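Local structure of peptidoglycan recognition protein-LC isoform LCx (Drosophila melanogaster, 2F2L) at residues 3-8 with 76-81; 10-15 with 51-56. The protein recognises bacterial peptidoglycan, its extracellular domain binding a disaccharide-tetrapeptide fragment of the meso-diaminopimelic acid type. All coordinates share one frame; numbering follows the deposited sequence.

Contact 1 of 2, residues 3-8 with 76-81. With MLD (glcnac(beta1-4)-murnac(1,6-anhydro)-L-ala-gamma-D-glu-meso-a2pm-D-ala), chain G.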
loop_
_atom_site.group_PDB
_atom_site.type_symbol
_atom_site.label_atom_id
_atom_site.label_comp_id
_atom_site.label_asym_id
_atom_site.label_seq_id
_atom_site.Cartn_x
_atom_site.Cartn_y
_atom_site.Cartn_z
ATOM N N ILE B 3 9.277 3.461 23.940
ATOM C CA ILE B 3 9.771 2.714 22.773
ATOM C C ILE B 3 9.420 1.237 22.950
ATOM O O ILE B 3 9.955 0.570 23.834
ATOM C CB ILE B 3 11.305 2.848 22.561
ATOM C CG1 ILE B 3 11.726 4.320 22.547
ATOM C CG2 ILE B 3 11.729 2.181 21.242
ATOM C CD1 ILE B 3 13.174 4.556 22.097
ATOM N N LEU B 4 8.523 0.733 22.100
ATOM C CA LEU B 4 8.116 -0.674 22.156
ATOM C C LEU B 4 9.052 -1.523 21.296
ATOM O O LEU B 4 9.142 -1.323 20.088
ATOM C CB LEU B 4 6.673 -0.841 21.662
ATOM C CG LEU B 4 5.570 -0.276 22.543
ATOM C CD1 LEU B 4 4.202 -0.453 21.874
ATOM C CD2 LEU B 4 5.597 -0.958 23.911
ATOM N N LYS B 5 9.730 -2.474 21.921
ATOM C CA LYS B 5 10.589 -3.409 21.203
ATOM C C LYS B 5 9.808 -4.305 20.234
ATOM O O LYS B 5 8.592 -4.491 20.380
ATOM C CB LYS B 5 11.359 -4.271 22.182
ATOM C CG LYS B 5 12.355 -3.495 23.002
ATOM C CD LYS B 5 13.022 -4.371 24.048
ATOM C CE LYS B 5 13.947 -3.549 24.905
ATOM N NZ LYS B 5 14.877 -4.416 25.690
ATOM N N VAL B 6 10.525 -4.874 19.266
ATOM C CA VAL B 6 9.901 -5.738 18.247
ATOM C C VAL B 6 8.974 -6.772 18.892
ATOM O O VAL B 6 7.801 -6.909 18.507
ATOM C CB VAL B 6 10.946 -6.440 17.346
ATOM C CG1 VAL B 6 10.260 -7.382 16.354
ATOM C CG2 VAL B 6 11.786 -5.403 16.599
ATOM N N ALA B 7 9.485 -7.455 19.906
ATOM C CA ALA B 7 8.723 -8.481 20.599
ATOM C C ALA B 7 7.485 -7.912 21.289
ATOM O O ALA B 7 6.455 -8.585 21.382
ATOM C CB ALA B 7 9.609 -9.198 21.613
ATOM N N GLU B 8 7.589 -6.678 21.777
ATOM C CA GLU B 8 6.488 -6.050 22.497
ATOM C C GLU B 8 5.326 -5.653 21.584
ATOM O O GLU B 8 4.186 -5.613 22.048
ATOM C CB GLU B 8 6.986 -4.871 23.337
ATOM C CG GLU B 8 7.760 -5.337 24.572
ATOM C CD GLU B 8 8.627 -4.261 25.212
ATOM O OE1 GLU B 8 9.244 -4.553 26.261
ATOM O OE2 GLU B 8 8.710 -3.134 24.682
ATOM N N VAL B 76 6.651 5.001 20.103
ATOM C CA VAL B 76 7.671 4.646 19.153
ATOM C C VAL B 76 7.706 3.126 19.096
ATOM O O VAL B 76 7.698 2.455 20.133
ATOM C CB VAL B 76 9.053 5.175 19.575
ATOM C CG1 VAL B 76 10.109 4.732 18.600
ATOM C CG2 VAL B 76 9.023 6.719 19.699
ATOM N N TYR B 77 7.721 2.616 17.865
ATOM C CA TYR B 77 7.748 1.187 17.578
ATOM C C TYR B 77 9.125 0.891 17.031
ATOM O O TYR B 77 9.484 1.401 15.985
ATOM C CB TYR B 77 6.634 0.852 16.567
ATOM C CG TYR B 77 5.310 1.005 17.224
ATOM C CD1 TYR B 77 4.673 -0.097 17.792
ATOM C CD2 TYR B 77 4.735 2.262 17.382
ATOM C CE1 TYR B 77 3.490 0.034 18.453
ATOM C CE2 TYR B 77 3.538 2.410 18.031
ATOM C CZ TYR B 77 2.923 1.285 18.584
ATOM O OH TYR B 77 1.740 1.394 19.254
ATOM N N GLU B 78 9.914 0.115 17.769
ATOM C CA GLU B 78 11.265 -0.245 17.333
ATOM C C GLU B 78 11.229 -1.101 16.050
ATOM O O GLU B 78 10.424 -2.009 15.936
ATOM C CB GLU B 78 11.990 -1.020 18.438
ATOM C CG GLU B 78 13.439 -1.366 18.130
ATOM C CD GLU B 78 14.084 -2.314 19.163
ATOM O OE1 GLU B 78 13.530 -3.416 19.449
ATOM O OE2 GLU B 78 15.182 -1.965 19.653
ATOM N N GLY B 79 12.101 -0.788 15.093
ATOM C CA GLY B 79 12.339 -1.646 13.942
ATOM C C GLY B 79 13.692 -2.312 14.128
ATOM O O GLY B 79 13.873 -3.187 15.006
ATOM N N ARG B 80 14.657 -1.895 13.318
ATOM C CA ARG B 80 16.021 -2.382 13.477
ATOM C C ARG B 80 16.775 -1.722 14.637
ATOM O O ARG B 80 17.840 -2.207 15.021
ATOM C CB ARG B 80 16.789 -2.223 12.170
ATOM C CG ARG B 80 16.183 -3.038 11.062
ATOM C CD ARG B 80 16.919 -2.897 9.755
ATOM N NE ARG B 80 16.173 -3.560 8.678
ATOM C CZ ARG B 80 16.695 -4.117 7.582
ATOM N NH1 ARG B 80 18.003 -4.149 7.362
ATOM N NH2 ARG B 80 15.878 -4.673 6.699
ATOM N N GLY B 81 16.225 -0.632 15.192
ATOM C CA GLY B 81 16.885 0.129 16.271
ATOM C C GLY B 81 18.057 0.986 15.800
ATOM O O GLY B 81 18.272 1.136 14.593
HETATM C CAA MLD G . 2.573 8.442 -0.860
HETATM C CAB MLD G . 3.996 7.959 -1.096
HETATM O OAC MLD G . 4.887 8.227 -0.301
HETATM N N2 MLD G . 4.164 7.240 -2.202
HETATM C C2 MLD G . 5.446 6.706 -2.647
HETATM C C3 MLD G . 5.633 7.150 -4.100
HETATM O O3 MLD G . 5.633 8.584 -4.242
HETATM C C4 MLD G . 6.873 6.506 -4.712
HETATM O O4 MLD G . 6.861 6.813 -6.095
HETATM C C5 MLD G . 6.800 4.986 -4.535
HETATM C C6 MLD G . 8.040 4.196 -4.990
HETATM O O6 MLD G . 7.706 2.777 -4.972
HETATM O O5 MLD G . 6.703 4.722 -3.138
HETATM C C1 MLD G . 5.458 5.190 -2.570
HETATM O O1 MLD G . 5.417 4.812 -1.218
HETATM C CA4 MLD G . 5.201 3.389 -1.063
HETATM C CA5 MLD G . 3.786 2.885 -1.346
HETATM O OA5 MLD G . 3.138 2.240 -0.197
HETATM C CA6 MLD G . 4.072 1.710 -2.215
HETATM O OA6 MLD G . 4.398 0.680 -1.303
HETATM C CA1 MLD G . 4.040 1.146 0.032
HETATM C CA2 MLD G . 5.320 1.654 0.715
HETATM N NAD MLD G . 5.189 1.516 2.182
HETATM C CAE MLD G . 6.057 0.848 2.919
HETATM C CAF MLD G . 5.727 0.816 4.398
HETATM O OAG MLD G . 7.067 0.300 2.478
HETATM C CA3 MLD G . 5.576 3.123 0.387
HETATM O OAH MLD G . 6.988 3.491 0.568
HETATM C CAI MLD G . 7.273 4.170 1.815
HETATM C CAJ MLD G . 7.158 5.672 1.698
HETATM C CAL MLD G . 8.710 3.826 2.258
HETATM O OAM MLD G . 9.134 4.380 3.267
HETATM N N MLD G . 9.415 2.943 1.550
HETATM C CA MLD G . 10.775 2.511 1.897
HETATM C CB MLD G . 10.604 1.302 2.824
HETATM C C MLD G . 11.451 2.051 0.594
HETATM O O MLD G . 10.893 1.228 -0.137
HETATM N NAN MLD G . 12.623 2.629 0.342
HETATM C CAO MLD G . 13.466 2.364 -0.835
HETATM C CAP MLD G . 13.941 3.695 -1.502
HETATM O OBA MLD G . 14.938 3.605 -2.223
HETATM O OAQ MLD G . 13.346 4.775 -1.264
HETATM C CBB MLD G . 14.750 1.682 -0.377
HETATM C CBC MLD G . 14.575 0.267 0.149
HETATM C CBD MLD G . 15.961 -0.311 0.484
HETATM O OBE MLD G . 16.912 0.418 0.767
HETATM N NBF MLD G . 16.046 -1.624 0.441
HETATM C CBG MLD G . 17.296 -2.335 0.735
HETATM C CBH MLD G . 18.331 -2.053 -0.373
HETATM O OBI MLD G . 18.012 -2.083 -1.561
HETATM N NBJ MLD G . 19.551 -1.743 0.060
HETATM C CBK MLD G . 20.697 -1.460 -0.833
HETATM C CBL MLD G . 21.835 -2.420 -0.469
HETATM C CBM MLD G . 21.236 -0.018 -0.723
HETATM O OBO MLD G . 21.049 0.611 0.352
HETATM O OBN MLD G . 21.851 0.418 -1.728
HETATM C CBP MLD G . 16.985 -3.834 0.872
HETATM C CBQ MLD G . 18.131 -4.602 1.554
HETATM C CBR MLD G . 17.740 -6.058 1.820
HETATM C CBS MLD G . 18.558 -6.706 2.939
HETATM C CBT MLD G . 18.111 -6.136 4.292
HETATM O OBV MLD G . 17.008 -6.514 4.719
HETATM O OBU MLD G . 18.882 -5.344 4.871
HETATM N NBW MLD G . 19.986 -6.441 2.727
#

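Contact 2 of 2, residues 10-15 with 51-56. With MLD (glcnac(beta1-4)-murnac(1,6-anhydro)-L-ala-gamma-D-glu-meso-a2pm-D-ala), chain G.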
loop_
_atom_site.group_PDB
_atom_site.type_symbol
_atom_site.label_atom_id
_atom_site.label_comp_id
_atom_site.label_asym_id
_atom_site.label_seq_id
_atom_site.Cartn_x
_atom_site.Cartn_y
_atom_site.Cartn_z
ATOM N N GLY B 10 4.730 -7.560 18.949
ATOM C CA GLY B 10 4.372 -8.840 18.348
ATOM C C GLY B 10 5.042 -9.147 17.023
ATOM O O GLY B 10 4.564 -9.996 16.280
ATOM N N GLY B 11 6.165 -8.491 16.739
ATOM C CA GLY B 11 6.864 -8.672 15.466
ATOM C C GLY B 11 7.851 -9.830 15.460
ATOM O O GLY B 11 8.186 -10.390 16.505
ATOM N N ARG B 12 8.325 -10.169 14.268
ATOM C CA ARG B 12 9.310 -11.237 14.077
ATOM C C ARG B 12 10.728 -10.737 14.212
ATOM O O ARG B 12 10.992 -9.573 13.948
ATOM C CB ARG B 12 9.214 -11.771 12.661
ATOM C CG ARG B 12 7.935 -12.426 12.325
ATOM C CD ARG B 12 8.047 -12.979 10.916
ATOM N NE ARG B 12 7.290 -12.175 9.988
ATOM C CZ ARG B 12 7.367 -12.256 8.667
ATOM N NH1 ARG B 12 8.226 -13.077 8.067
ATOM N NH2 ARG B 12 6.588 -11.469 7.947
ATOM N N PRO B 13 11.665 -11.638 14.555
ATOM C CA PRO B 13 13.067 -11.259 14.499
ATOM C C PRO B 13 13.581 -11.251 13.071
ATOM O O PRO B 13 12.899 -11.745 12.162
ATOM C CB PRO B 13 13.762 -12.346 15.319
ATOM C CG PRO B 13 12.882 -13.519 15.213
ATOM C CD PRO B 13 11.481 -13.022 15.017
ATOM N N ALA B 14 14.773 -10.691 12.883
ATOM C CA ALA B 14 15.425 -10.669 11.578
ATOM C C ALA B 14 15.681 -12.092 11.082
ATOM O O ALA B 14 15.822 -13.012 11.880
ATOM C CB ALA B 14 16.737 -9.909 11.661
ATOM N N LYS B 15 15.723 -12.255 9.762
ATOM C CA LYS B 15 15.933 -13.558 9.134
ATOM C C LYS B 15 17.364 -14.021 9.321
ATOM O O LYS B 15 17.645 -15.217 9.363
ATOM C CB LYS B 15 15.639 -13.487 7.636
ATOM C CG LYS B 15 14.184 -13.286 7.282
ATOM C CD LYS B 15 14.025 -13.219 5.779
ATOM C CE LYS B 15 12.638 -12.773 5.394
ATOM N NZ LYS B 15 12.571 -12.543 3.922
ATOM N N VAL B 51 3.347 -3.721 7.882
ATOM C CA VAL B 51 4.571 -3.158 7.306
ATOM C C VAL B 51 5.711 -4.182 7.322
ATOM O O VAL B 51 6.409 -4.330 6.311
ATOM C CB VAL B 51 5.018 -1.839 8.000
ATOM C CG1 VAL B 51 6.439 -1.406 7.533
ATOM C CG2 VAL B 51 4.003 -0.705 7.730
ATOM N N GLN B 52 5.887 -4.896 8.440
ATOM C CA GLN B 52 6.968 -5.896 8.538
ATOM C C GLN B 52 6.803 -7.020 7.510
ATOM O O GLN B 52 7.771 -7.439 6.865
ATOM C CB GLN B 52 7.088 -6.483 9.949
ATOM C CG GLN B 52 8.234 -7.506 10.047
ATOM C CD GLN B 52 8.508 -7.982 11.442
ATOM O OE1 GLN B 52 7.595 -8.408 12.154
ATOM N NE2 GLN B 52 9.786 -7.980 11.832
ATOM N N SER B 53 5.565 -7.478 7.342
ATOM C CA SER B 53 5.239 -8.484 6.337
ATOM C C SER B 53 5.518 -7.996 4.911
ATOM O O SER B 53 6.075 -8.708 4.081
ATOM C CB SER B 53 3.771 -8.871 6.475
ATOM O OG SER B 53 3.503 -9.955 5.608
ATOM N N PHE B 54 5.116 -6.770 4.621
ATOM C CA PHE B 54 5.414 -6.144 3.330
ATOM C C PHE B 54 6.923 -6.115 3.026
ATOM O O PHE B 54 7.372 -6.423 1.917
ATOM C CB PHE B 54 4.842 -4.721 3.321
ATOM C CG PHE B 54 4.715 -4.129 1.962
ATOM C CD1 PHE B 54 3.778 -4.613 1.068
ATOM C CD2 PHE B 54 5.514 -3.069 1.578
ATOM C CE1 PHE B 54 3.660 -4.067 -0.198
ATOM C CE2 PHE B 54 5.398 -2.521 0.318
ATOM C CZ PHE B 54 4.485 -3.024 -0.574
ATOM N N HIS B 55 7.713 -5.750 4.020
ATOM C CA HIS B 55 9.157 -5.660 3.839
ATOM C C HIS B 55 9.826 -7.038 3.786
ATOM O O HIS B 55 10.657 -7.287 2.915
ATOM C CB HIS B 55 9.748 -4.771 4.933
ATOM C CG HIS B 55 9.388 -3.330 4.768
ATOM N ND1 HIS B 55 9.812 -2.352 5.640
ATOM C CD2 HIS B 55 8.669 -2.695 3.807
ATOM C CE1 HIS B 55 9.357 -1.180 5.233
ATOM N NE2 HIS B 55 8.663 -1.358 4.122
ATOM N N MET B 56 9.413 -7.943 4.666
ATOM C CA MET B 56 10.061 -9.264 4.765
ATOM C C MET B 56 9.522 -10.300 3.765
ATOM O O MET B 56 10.276 -11.140 3.290
ATOM C CB MET B 56 9.967 -9.829 6.191
ATOM C CG MET B 56 10.771 -9.039 7.233
ATOM S SD MET B 56 10.603 -9.619 8.938
ATOM C CE MET B 56 11.624 -11.094 8.900
HETATM C CAA MLD G . 2.573 8.442 -0.860
HETATM C CAB MLD G . 3.996 7.959 -1.096
HETATM O OAC MLD G . 4.887 8.227 -0.301
HETATM N N2 MLD G . 4.164 7.240 -2.202
HETATM C C2 MLD G . 5.446 6.706 -2.647
HETATM C C3 MLD G . 5.633 7.150 -4.100
HETATM O O3 MLD G . 5.633 8.584 -4.242
HETATM C C4 MLD G . 6.873 6.506 -4.712
HETATM O O4 MLD G . 6.861 6.813 -6.095
HETATM C C5 MLD G . 6.800 4.986 -4.535
HETATM C C6 MLD G . 8.040 4.196 -4.990
HETATM O O6 MLD G . 7.706 2.777 -4.972
HETATM O O5 MLD G . 6.703 4.722 -3.138
HETATM C C1 MLD G . 5.458 5.190 -2.570
HETATM O O1 MLD G . 5.417 4.812 -1.218
HETATM C CA4 MLD G . 5.201 3.389 -1.063
HETATM C CA5 MLD G . 3.786 2.885 -1.346
HETATM O OA5 MLD G . 3.138 2.240 -0.197
HETATM C CA6 MLD G . 4.072 1.710 -2.215
HETATM O OA6 MLD G . 4.398 0.680 -1.303
HETATM C CA1 MLD G . 4.040 1.146 0.032
HETATM C CA2 MLD G . 5.320 1.654 0.715
HETATM N NAD MLD G . 5.189 1.516 2.182
HETATM C CAE MLD G . 6.057 0.848 2.919
HETATM C CAF MLD G . 5.727 0.816 4.398
HETATM O OAG MLD G . 7.067 0.300 2.478
HETATM C CA3 MLD G . 5.576 3.123 0.387
HETATM O OAH MLD G . 6.988 3.491 0.568
HETATM C CAI MLD G . 7.273 4.170 1.815
HETATM C CAJ MLD G . 7.158 5.672 1.698
HETATM C CAL MLD G . 8.710 3.826 2.258
HETATM O OAM MLD G . 9.134 4.380 3.267
HETATM N N MLD G . 9.415 2.943 1.550
HETATM C CA MLD G . 10.775 2.511 1.897
HETATM C CB MLD G . 10.604 1.302 2.824
HETATM C C MLD G . 11.451 2.051 0.594
HETATM O O MLD G . 10.893 1.228 -0.137
HETATM N NAN MLD G . 12.623 2.629 0.342
HETATM C CAO MLD G . 13.466 2.364 -0.835
HETATM C CAP MLD G . 13.941 3.695 -1.502
HETATM O OBA MLD G . 14.938 3.605 -2.223
HETATM O OAQ MLD G . 13.346 4.775 -1.264
HETATM C CBB MLD G . 14.750 1.682 -0.377
HETATM C CBC MLD G . 14.575 0.267 0.149
HETATM C CBD MLD G . 15.961 -0.311 0.484
HETATM O OBE MLD G . 16.912 0.418 0.767
HETATM N NBF MLD G . 16.046 -1.624 0.441
HETATM C CBG MLD G . 17.296 -2.335 0.735
HETATM C CBH MLD G . 18.331 -2.053 -0.373
HETATM O OBI MLD G . 18.012 -2.083 -1.561
HETATM N NBJ MLD G . 19.551 -1.743 0.060
HETATM C CBK MLD G . 20.697 -1.460 -0.833
HETATM C CBL MLD G . 21.835 -2.420 -0.469
HETATM C CBM MLD G . 21.236 -0.018 -0.723
HETATM O OBO MLD G . 21.049 0.611 0.352
HETATM O OBN MLD G . 21.851 0.418 -1.728
HETATM C CBP MLD G . 16.985 -3.834 0.872
HETATM C CBQ MLD G . 18.131 -4.602 1.554
HETATM C CBR MLD G . 17.740 -6.058 1.820
HETATM C CBS MLD G . 18.558 -6.706 2.939
HETATM C CBT MLD G . 18.111 -6.136 4.292
HETATM O OBV MLD G . 17.008 -6.514 4.719
HETATM O OBU MLD G . 18.882 -5.344 4.871
HETATM N NBW MLD G . 19.986 -6.441 2.727
#

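Contact 1 of 2, residues 3-8 with 76-81
V76 and I3 form the first of two parallel bridges that join strand 76-78 to strand 3-4, their CA atoms 4.6 Å apart. V76 O takes the amide of L4 (N to O 2.7 Å) in a nearly straight bond, 170° at the hydrogen. The I3 and V76 side chains lie next to each other and point the same way, I3 CG2 packing on V76 CG1 at 4.0 Å, and both rest on L121 of helix 112-127. Y77 and L4 make the second bridge and turn to the other face of the sheet, where L4 CD1 approaches the ring obliquely, 3.5 Å from Y77 CE1. C44, S45 and V48 of helix 41-58 also touch the Y77 side chain, while Y77 OH is hydrogen-bonded to D73. E78 supplies the second bond of that bridge, E78 N donating to L4 O at 2.8 Å, so L4 is held by the residues before and after Y77. E78 has CG anti to the backbone N (chi1 -176°) and is extended beyond it; the chain runs beside K5, and E78 OE1 receives a weak bond from V6 N at 3.3 Å. This carboxylate oxygen thus meets the backbone where segment 3-8 leaves the strand, and a neighbouring amide, K5 N, is taken by E8 OE2. G79 offers its backbone, V6 CG2 touching G79 O at 3.4 Å. R80 turns away from segment 3-8 and reaches the ligand: R80 NH1 donates to MLD OBU at 2.9 Å with an angle of 175°, and NH2 to OBV of the same carboxylate. Backbone oxygens of I64, H63 and V85 also bind the guanidinium, which should fix its rotation. The arrangement is the parallel outer pair of the mixed sheet of the amidase-like PGRP fold, and the loop leaving strand 76-78 carries the arginine that pairs with the side-chain carboxylate of meso-diaminopimelic acid, a hallmark of DAP-type recognition.

Contact 2 of 2, residues 10-15 with 51-56
The R12 guanidinium has M56 SD over the centre of one face, 4.1 Å above the plane, and S53 CA at its edge, 3.6 Å from R12 NH2. That plane and the Q52 amide are 55° apart. The H55 ring has V51 O over one face, offset toward the rim, while at its edge and in plane H55 NE2 donates to MLD OAG at 2.8 Å. R12 bends at chi3 (-106°), which sets NE, and the guanidinium beyond it forms a salt bridge with D57, also the partner of S53 OG. The Q52 amide uses both ends on the backbone of one residue: OE1 accepts from R12 N at 2.8 Å, and NE2 donates to R12 O at 2.9 Å. M56 CE lies against P13 O and K15 CG, with M56 CE to K15 CG 3.7 Å. K15, extended beyond CG, runs antiparallel to the M56 side chain, and K15 NZ reaches M56 O at 2.8 Å. The hydrogen bonds across the contact all join a side chain to a backbone, from Q52 on the helix and K15 on the loop, around the packing of M56 and R12; the lysine's charge is probably stabilised by M56 O near the C-terminal end of helix 41-58 and by W61 O, its second acceptor, in the loop that follows.

How the contacts relate
From the N terminus the chain runs through strand 3-4, the first side of contact 1, and turns directly into loop 10-15, the first side of contact 2. The two meet at this turn: V6 O and G11 N are 2.9 Å apart, a probable hydrogen bond. After strand 25-32, helix 41-58 brings 51-56 back to the loop and closes contact 2 over 35 intervening residues. Strand 76-78 then closes contact 1 over 67, so contact 2 is nested inside contact 1. Contact 1 ties strand 3-4, one of the two outermost strands, to the sheet, contact 2 ties the following loop to the helix, and both touch the ligand, through R80 at the peptide and H55 at the sugar's acetyl group.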